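Local coordinates for protein prophenoloxidase b (Marsupenaeus japonicus, PDB 3WKY) that is the inactive precursor of a type 3 copper phenoloxidase, which probably hydroxylates monophenols and oxidises o-diphenols in crustacean hemolymph, at residues 430-433 / 434-437; 545-548 / 549-553; 642-645 / 646-649. All coordinates share one frame; numbering follows the deposited sequence. Where two conformers were deposited one is given.

Contact 1 of 3, residues 430-433 / 434-437; sequences VQEE and HWID
Glu-432 and Trp-435 are brought together by two different first torsions: CG of Glu-432 stands trans to its own N (chi1 -170°) and the chain runs on extended, whereas the indole of Trp-435 is folded between its N and carbonyl carbon (chi1 61°), back toward the strand end. The two side chains thus converge three residues apart, and Trp-435 NE1 donates to Glu-432 OE1 over 3.0 Å. This bond is bent, with an N-H...O angle of 137°. The indole N-H comes from above the carboxylate plane, and the two flat groups stand nearly perpendicular. OE1 itself lies at the indole edge, somewhat tilted from the ring plane. On the same edge the carbonyl oxygen of Glu-433 approaches CD1 of Trp-435 to 3.3 Å, and one face of the indole carries CG2 of Ile-436, offset toward the rim.

The contact marks the place where strand 424-432, an edge of the three-stranded antiparallel sheet in the Ig-like region of the hemocyanin family, gives way to the loop leading to strand 445-456. OE1 is also hydrogen-bonded to Ser-441 OG and His-447 ND1, so three bonds converge on one oxygen of a buried residue, which is likely to stabilise the carboxylate in its charged form. Phe-449 meets the indole with the ring planes inclined to each other.

Gln-431 bends round at chi2, and its NE2 donates to a lone pair of the Glu-432 carbonyl oxygen, in the carbonyl plane, at 2.9 Å. Further along the loop, in the conformer described and so somewhat doubtfully, His-434 NE2 donates to Asp-437 OD1 at 3.3 Å, a longer bond that arrives from above the carboxylate plane. In that same conformer the backbone N of Ile-436 sits over the centre of the imidazole, 4.0 Å above its plane.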
loop_
_atom_site.group_PDB
_atom_site.type_symbol
_atom_site.label_atom_id
_atom_site.label_comp_id
_atom_site.label_asym_id
_atom_site.label_seq_id
_atom_site.Cartn_x
_atom_site.Cartn_y
_atom_site.Cartn_z
ATOM N N VAL A 430 -9.951 -36.182 -41.656
ATOM C CA VAL A 430 -10.396 -36.661 -40.364
ATOM C C VAL A 430 -11.886 -36.961 -40.471
ATOM O O VAL A 430 -12.642 -36.175 -41.055
ATOM C CB VAL A 430 -10.122 -35.596 -39.270
ATOM C CG1 VAL A 430 -10.776 -35.980 -37.957
ATOM C CG2 VAL A 430 -8.621 -35.416 -39.085
ATOM N N GLN A 431 -12.312 -38.095 -39.922
ATOM C CA GLN A 431 -13.714 -38.485 -40.029
ATOM C C GLN A 431 -14.257 -39.106 -38.753
ATOM O O GLN A 431 -13.786 -40.156 -38.289
ATOM C CB GLN A 431 -13.939 -39.435 -41.218
ATOM C CG GLN A 431 -15.384 -39.939 -41.336
ATOM C CD GLN A 431 -16.373 -38.831 -41.648
ATOM O OE1 GLN A 431 -16.187 -38.064 -42.595
ATOM N NE2 GLN A 431 -17.431 -38.734 -40.844
ATOM N N GLU A 432 -15.267 -38.459 -38.198
ATOM C CA GLU A 432 -15.928 -38.960 -37.013
ATOM C C GLU A 432 -16.689 -40.222 -37.380
ATOM O O GLU A 432 -17.324 -40.292 -38.435
ATOM C CB GLU A 432 -16.890 -37.909 -36.477
ATOM C CG GLU A 432 -17.461 -38.235 -35.118
ATOM C CD GLU A 432 -18.130 -37.041 -34.479
ATOM O OE1 GLU A 432 -19.196 -36.613 -34.979
ATOM O OE2 GLU A 432 -17.583 -36.541 -33.468
ATOM N N GLU A 433 -16.610 -41.218 -36.509
ATOM C CA GLU A 433 -17.294 -42.487 -36.727
ATOM C C GLU A 433 -18.787 -42.350 -36.433
ATOM O O GLU A 433 -19.224 -41.369 -35.828
ATOM C CB GLU A 433 -16.683 -43.577 -35.841
ATOM C CG GLU A 433 -16.252 -44.844 -36.587
ATOM C CD GLU A 433 -15.107 -44.609 -37.561
ATOM O OE1 GLU A 433 -13.948 -44.938 -37.225
ATOM O OE2 GLU A 433 -15.361 -44.102 -38.672
ATOM N N HIS A 434 -19.572 -43.332 -36.870
ATOM C CA HIS A 434 -21.004 -43.357 -36.582
ATOM C C HIS A 434 -21.244 -43.417 -35.082
ATOM O O HIS A 434 -20.640 -44.233 -34.388
ATOM C CB HIS A 434 -21.670 -44.571 -37.243
ATOM C CG HIS A 434 -23.061 -44.837 -36.749
ATOM N ND1 HIS A 434 -23.324 -45.657 -35.672
ATOM C CD2 HIS A 434 -24.262 -44.385 -37.180
ATOM C CE1 HIS A 434 -24.627 -45.697 -35.459
ATOM N NE2 HIS A 434 -25.220 -44.937 -36.363
ATOM N N TRP A 435 -22.124 -42.558 -34.579
ATOM C CA TRP A 435 -22.434 -42.565 -33.155
ATOM C C TRP A 435 -23.917 -42.356 -32.865
ATOM O O TRP A 435 -24.388 -42.652 -31.765
ATOM C CB TRP A 435 -21.571 -41.548 -32.388
ATOM C CG TRP A 435 -21.749 -40.119 -32.819
ATOM C CD1 TRP A 435 -21.036 -39.453 -33.774
ATOM C CD2 TRP A 435 -22.680 -39.175 -32.280
ATOM N NE1 TRP A 435 -21.474 -38.153 -33.867
ATOM C CE2 TRP A 435 -22.485 -37.959 -32.962
ATOM C CE3 TRP A 435 -23.663 -39.241 -31.285
ATOM C CZ2 TRP A 435 -23.242 -36.820 -32.688
ATOM C CZ3 TRP A 435 -24.415 -38.114 -31.019
ATOM C CH2 TRP A 435 -24.199 -36.920 -31.715
ATOM N N ILE A 436 -24.653 -41.844 -33.844
ATOM C CA ILE A 436 -26.098 -41.712 -33.687
ATOM C C ILE A 436 -26.811 -41.984 -35.015
ATOM O O ILE A 436 -26.394 -41.493 -36.067
ATOM C CB ILE A 436 -26.504 -40.337 -33.088
ATOM C CG1 ILE A 436 -27.980 -40.346 -32.685
ATOM C CG2 ILE A 436 -26.189 -39.187 -34.050
ATOM C CD1 ILE A 436 -28.472 -39.035 -32.092
ATOM N N ASP A 437 -27.863 -42.797 -34.966
ATOM C CA ASP A 437 -28.600 -43.151 -36.174
ATOM C C ASP A 437 -29.101 -41.907 -36.904
ATOM O O ASP A 437 -29.469 -40.927 -36.254
ATOM C CB ASP A 437 -29.779 -44.068 -35.832
ATOM C CG ASP A 437 -29.349 -45.496 -35.561
ATOM O OD1 ASP A 437 -28.336 -45.931 -36.150
ATOM O OD2 ASP A 437 -30.024 -46.184 -34.764
#

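Contact 2 of 3, residues 545-548 / 549-553; sequences ITRH and SNESS. With NAG (2-acetamido-2-deoxy-beta-D-glucopyranose), chain F.
The carboxylate of Glu-551 takes the backbone N-H of His-548 on OE2, using the anti lone pair, in a short, almost straight bond (2.7 Å, 175°). This closes the turn in which strand 541-548, an edge of the three-stranded antiparallel sheet, passes into the 3-10 segment 549-551. In return Glu-551 N donates to His-548 O at 3.0 Å, so one residue grips both backbone polar groups of the strand's last residue. The imidazole of His-548 accepts Asn-550 N at ND1 (2.8 Å), nearly in the ring plane; in the conformer described, this bond holds the ring's orientation and is consistent with an unprotonated ND1.

Around this first shell, the guanidinium of Arg-547 lies with one face over CB of Glu-551. Its NH1 is 4.0 Å from Glu-551 OE1, a long, purely electrostatic salt bridge, and a water links the same two atoms. Asp-531 pairs with NE, and Phe-533 adds a cation-pi contact. A leucine in place of Arg-547 would probably leave Asp-531 without its charged mate and the Glu-551 carboxylate without this compensation. Asn-550 OD1 is held by Arg-576, while Asn-550 ND2 bonds covalently to C1 of the N-linked sugar at 1.4 Å.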
loop_
_atom_site.group_PDB
_atom_site.type_symbol
_atom_site.label_atom_id
_atom_site.label_comp_id
_atom_site.label_asym_id
_atom_site.label_seq_id
_atom_site.Cartn_x
_atom_site.Cartn_y
_atom_site.Cartn_z
ATOM N N ILE A 545 -2.394 -44.070 -44.700
ATOM C CA ILE A 545 -2.232 -44.567 -43.340
ATOM C C ILE A 545 -3.411 -44.066 -42.518
ATOM O O ILE A 545 -3.640 -42.856 -42.419
ATOM C CB ILE A 545 -0.909 -44.106 -42.702
ATOM C CG1 ILE A 545 0.287 -44.629 -43.499
ATOM C CG2 ILE A 545 -0.814 -44.596 -41.272
ATOM C CD1 ILE A 545 1.034 -43.555 -44.243
ATOM N N THR A 546 -4.164 -45.005 -41.955
ATOM C CA THR A 546 -5.396 -44.698 -41.244
ATOM C C THR A 546 -5.240 -45.094 -39.783
ATOM O O THR A 546 -4.805 -46.208 -39.484
ATOM C CB THR A 546 -6.581 -45.482 -41.835
ATOM O OG1 THR A 546 -6.878 -44.979 -43.143
ATOM C CG2 THR A 546 -7.815 -45.346 -40.948
ATOM N N ARG A 547 -5.579 -44.178 -38.877
ATOM C CA ARG A 547 -5.518 -44.459 -37.453
ATOM C C ARG A 547 -6.854 -44.175 -36.802
ATOM O O ARG A 547 -7.514 -43.181 -37.119
ATOM C CB ARG A 547 -4.436 -43.606 -36.781
ATOM C CG ARG A 547 -3.028 -44.065 -37.093
ATOM C CD ARG A 547 -2.612 -45.214 -36.198
ATOM N NE ARG A 547 -2.057 -44.723 -34.937
ATOM C CZ ARG A 547 -1.402 -45.475 -34.058
ATOM N NH1 ARG A 547 -1.220 -46.766 -34.292
ATOM N NH2 ARG A 547 -0.924 -44.933 -32.941
ATOM N N HIS A 548 -7.256 -45.048 -35.885
ATOM C CA HIS A 548 -8.481 -44.877 -35.104
ATOM C C HIS A 548 -8.120 -44.150 -33.819
ATOM O O HIS A 548 -7.011 -44.307 -33.317
ATOM C CB HIS A 548 -9.087 -46.236 -34.744
ATOM C CG HIS A 548 -10.436 -46.150 -34.086
ATOM N ND1 HIS A 548 -10.596 -45.863 -32.750
ATOM C CD2 HIS A 548 -11.680 -46.327 -34.591
ATOM C CE1 HIS A 548 -11.887 -45.853 -32.456
ATOM N NE2 HIS A 548 -12.564 -46.138 -33.552
ATOM N N SER A 549 -9.056 -43.386 -33.284
ATOM C CA SER A 549 -8.771 -42.598 -32.084
ATOM C C SER A 549 -8.395 -43.467 -30.880
ATOM O O SER A 549 -7.552 -43.070 -30.070
ATOM C CB SER A 549 -9.926 -41.633 -31.790
ATOM O OG SER A 549 -11.153 -42.308 -31.572
ATOM N N ASN A 550 -8.967 -44.668 -30.782
ATOM C CA ASN A 550 -8.646 -45.573 -29.668
ATOM C C ASN A 550 -7.224 -46.114 -29.748
ATOM O O ASN A 550 -6.747 -46.730 -28.804
ATOM C CB ASN A 550 -9.617 -46.761 -29.604
ATOM C CG ASN A 550 -10.930 -46.427 -28.925
ATOM O OD1 ASN A 550 -11.187 -45.281 -28.559
ATOM N ND2 ASN A 550 -11.783 -47.450 -28.766
ATOM N N GLU A 551 -6.547 -45.900 -30.875
ATOM C CA GLU A 551 -5.176 -46.375 -31.025
ATOM C C GLU A 551 -4.154 -45.322 -30.637
ATOM O O GLU A 551 -2.954 -45.589 -30.671
ATOM C CB GLU A 551 -4.873 -46.754 -32.490
ATOM C CG GLU A 551 -5.806 -47.741 -33.139
ATOM C CD GLU A 551 -5.366 -48.053 -34.568
ATOM O OE1 GLU A 551 -4.523 -48.957 -34.739
ATOM O OE2 GLU A 551 -5.832 -47.369 -35.506
ATOM N N SER A 552 -4.616 -44.120 -30.305
ATOM C CA SER A 552 -3.694 -42.995 -30.093
ATOM C C SER A 552 -2.548 -43.300 -29.137
ATOM O O SER A 552 -2.731 -43.963 -28.117
ATOM C CB SER A 552 -4.435 -41.771 -29.560
ATOM O OG SER A 552 -3.482 -40.793 -29.180
ATOM N N SER A 553 -1.369 -42.775 -29.458
ATOM C CA SER A 553 -0.198 -42.933 -28.611
ATOM C C SER A 553 -0.398 -42.382 -27.197
ATOM O O SER A 553 0.305 -42.787 -26.266
ATOM C CB SER A 553 0.982 -42.218 -29.253
ATOM O OG SER A 553 0.640 -40.876 -29.548
HETATM C C1 NAG F . -13.073 -47.046 -28.248
HETATM C C2 NAG F . -13.935 -48.176 -28.819
HETATM C C3 NAG F . -15.373 -48.006 -28.346
HETATM C C4 NAG F . -15.409 -47.991 -26.825
HETATM C C5 NAG F . -14.401 -46.999 -26.249
HETATM C C6 NAG F . -14.261 -47.216 -24.747
HETATM C C7 NAG F . -13.429 -49.365 -30.877
HETATM C C8 NAG F . -13.876 -49.575 -32.295
HETATM N N2 NAG F . -13.856 -48.255 -30.271
HETATM O O3 NAG F . -16.174 -49.064 -28.819
HETATM O O4 NAG F . -16.705 -47.650 -26.382
HETATM O O5 NAG F . -13.119 -47.144 -26.834
HETATM O O6 NAG F . -13.404 -48.315 -24.531
HETATM O O7 NAG F . -12.703 -50.193 -30.325
HETATM O O HOH W 1 -2.177 -48.559 -36.737
#

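Contact 3 of 3, residues 642-645 / 646-649; sequences KATI and EDFV
Glu-646, in the first turn of helix 645-650, turns its carboxylate back beside Thr-644, the N-cap residue, and lays OE1 3.4 Å from both Thr-644 CB and Ile-645 CG2. A water joins this oxygen to the backbone N of Ile-645. Asp-647 follows, and its N-H is capped by Thr-644 OG1 in a 3.0 Å bond, nearly straight at 163°. The hydroxyl can do this because it is tucked between its own N and carbonyl carbon (chi1 64°), facing the helix start. The Asp-647 carboxylate also sits by the helix N terminus, where the dipole probably stabilises its negative charge; a second water ties OD2 to Ala-643 N.

Next comes Phe-648, whose N donates to Thr-644 O to begin the helical hydrogen-bond pattern. CG of Lys-642 sits at the edge of the phenyl ring, while Ile-645 CD1 touches CD2 at 3.9 Å. Tyr-520 and His-652 also meet this ring, and Leu-657 and His-591 pack on Ile-645, seating the helix on strands 655-664 and 588-598. Last, Val-649 N donates to Ile-645 O at 3.0 Å, and in the conformer described CG2 of Val-649 lies 4.3 Å from Ile-645 CG1.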
loop_
_atom_site.group_PDB
_atom_site.type_symbol
_atom_site.label_atom_id
_atom_site.label_comp_id
_atom_site.label_asym_id
_atom_site.label_seq_id
_atom_site.Cartn_x
_atom_site.Cartn_y
_atom_site.Cartn_z
ATOM N N LYS A 642 10.531 -18.731 -39.072
ATOM C CA LYS A 642 9.229 -18.597 -39.721
ATOM C C LYS A 642 8.223 -17.960 -38.779
ATOM O O LYS A 642 8.115 -18.354 -37.607
ATOM C CB LYS A 642 8.704 -19.954 -40.195
ATOM C CG LYS A 642 9.580 -20.616 -41.267
ATOM C CD LYS A 642 9.616 -19.773 -42.537
ATOM C CE LYS A 642 10.399 -20.467 -43.653
ATOM N NZ LYS A 642 11.839 -20.651 -43.310
ATOM N N ALA A 643 7.477 -16.987 -39.294
ATOM C CA ALA A 643 6.538 -16.227 -38.468
ATOM C C ALA A 643 5.266 -17.003 -38.149
ATOM O O ALA A 643 4.681 -16.813 -37.094
ATOM C CB ALA A 643 6.185 -14.905 -39.134
ATOM N N THR A 644 4.825 -17.856 -39.070
ATOM C CA THR A 644 3.562 -18.573 -38.899
ATOM C C THR A 644 3.749 -20.078 -39.041
ATOM O O THR A 644 4.754 -20.532 -39.602
ATOM C CB THR A 644 2.499 -18.087 -39.901
ATOM O OG1 THR A 644 2.915 -18.397 -41.241
ATOM C CG2 THR A 644 2.289 -16.580 -39.774
ATOM N N ILE A 645 2.799 -20.849 -38.515
ATOM C CA ILE A 645 2.867 -22.299 -38.647
ATOM C C ILE A 645 2.676 -22.650 -40.121
ATOM O O ILE A 645 3.284 -23.592 -40.607
ATOM C CB ILE A 645 1.855 -23.040 -37.726
ATOM C CG1 ILE A 645 2.082 -24.556 -37.766
ATOM C CG2 ILE A 645 0.409 -22.664 -38.053
ATOM C CD1 ILE A 645 3.470 -24.970 -37.259
ATOM N N GLU A 646 1.873 -21.857 -40.827
ATOM C CA GLU A 646 1.704 -22.021 -42.278
ATOM C C GLU A 646 3.037 -21.898 -43.033
ATOM O O GLU A 646 3.381 -22.768 -43.851
ATOM C CB GLU A 646 0.683 -21.006 -42.811
ATOM C CG GLU A 646 -0.755 -21.246 -42.334
ATOM C CD GLU A 646 -1.091 -20.608 -40.978
ATOM O OE1 GLU A 646 -0.180 -20.165 -40.241
ATOM O OE2 GLU A 646 -2.295 -20.556 -40.642
ATOM N N ASP A 647 3.781 -20.824 -42.768
ATOM C CA ASP A 647 5.085 -20.619 -43.402
ATOM C C ASP A 647 6.054 -21.735 -43.046
ATOM O O ASP A 647 6.836 -22.186 -43.884
ATOM C CB ASP A 647 5.703 -19.273 -43.001
ATOM C CG ASP A 647 5.028 -18.086 -43.663
ATOM O OD1 ASP A 647 4.164 -18.289 -44.548
ATOM O OD2 ASP A 647 5.373 -16.943 -43.300
ATOM N N PHE A 648 6.014 -22.167 -41.791
ATOM C CA PHE A 648 6.887 -23.241 -41.320
ATOM C C PHE A 648 6.650 -24.533 -42.094
ATOM O O PHE A 648 7.585 -25.157 -42.583
ATOM C CB PHE A 648 6.631 -23.473 -39.827
ATOM C CG PHE A 648 7.474 -24.561 -39.212
ATOM C CD1 PHE A 648 8.814 -24.344 -38.934
ATOM C CD2 PHE A 648 6.909 -25.786 -38.873
ATOM C CE1 PHE A 648 9.603 -25.342 -38.355
ATOM C CE2 PHE A 648 7.685 -26.790 -38.287
ATOM C CZ PHE A 648 9.034 -26.563 -38.028
ATOM N N VAL A 649 5.389 -24.926 -42.212
ATOM C CA VAL A 649 5.017 -26.196 -42.829
ATOM C C VAL A 649 5.283 -26.165 -44.339
ATOM O O VAL A 649 5.639 -27.178 -44.955
ATOM C CB VAL A 649 3.527 -26.498 -42.526
ATOM C CG1 VAL A 649 2.953 -27.527 -43.462
ATOM C CG2 VAL A 649 3.353 -26.937 -41.062
HETATM O O HOH W 2 7.793 -16.361 -42.086
HETATM O O HOH W 3 1.509 -17.401 -43.047
HETATM O O HOH W 4 0.628 -19.256 -37.281
#

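From the N terminus, contact 1 comes first, where the chain leaves strand 424-432 for the loop before strand 445-456. Contact 2 does likewise at the end of strand 541-548, and contact 3 opens helix 645-650 just before strand 655-664. Each is local: contact 1 bridges a strand end and its loop, contact 2 closes a turn, contact 3 caps a helix. They follow in series, neither nested nor crossed. Contacts 1 and 2 belong to the two outer strands of one three-stranded sheet, with strand 485-493 between them, and in the conformers described Glu-433 OE1 packs against His-548 CD2 at 3.7 Å. Contact 3 stands apart, its centre about 32 Å and 26 Å from those of contacts 1 and 2, on the larger mixed sheet.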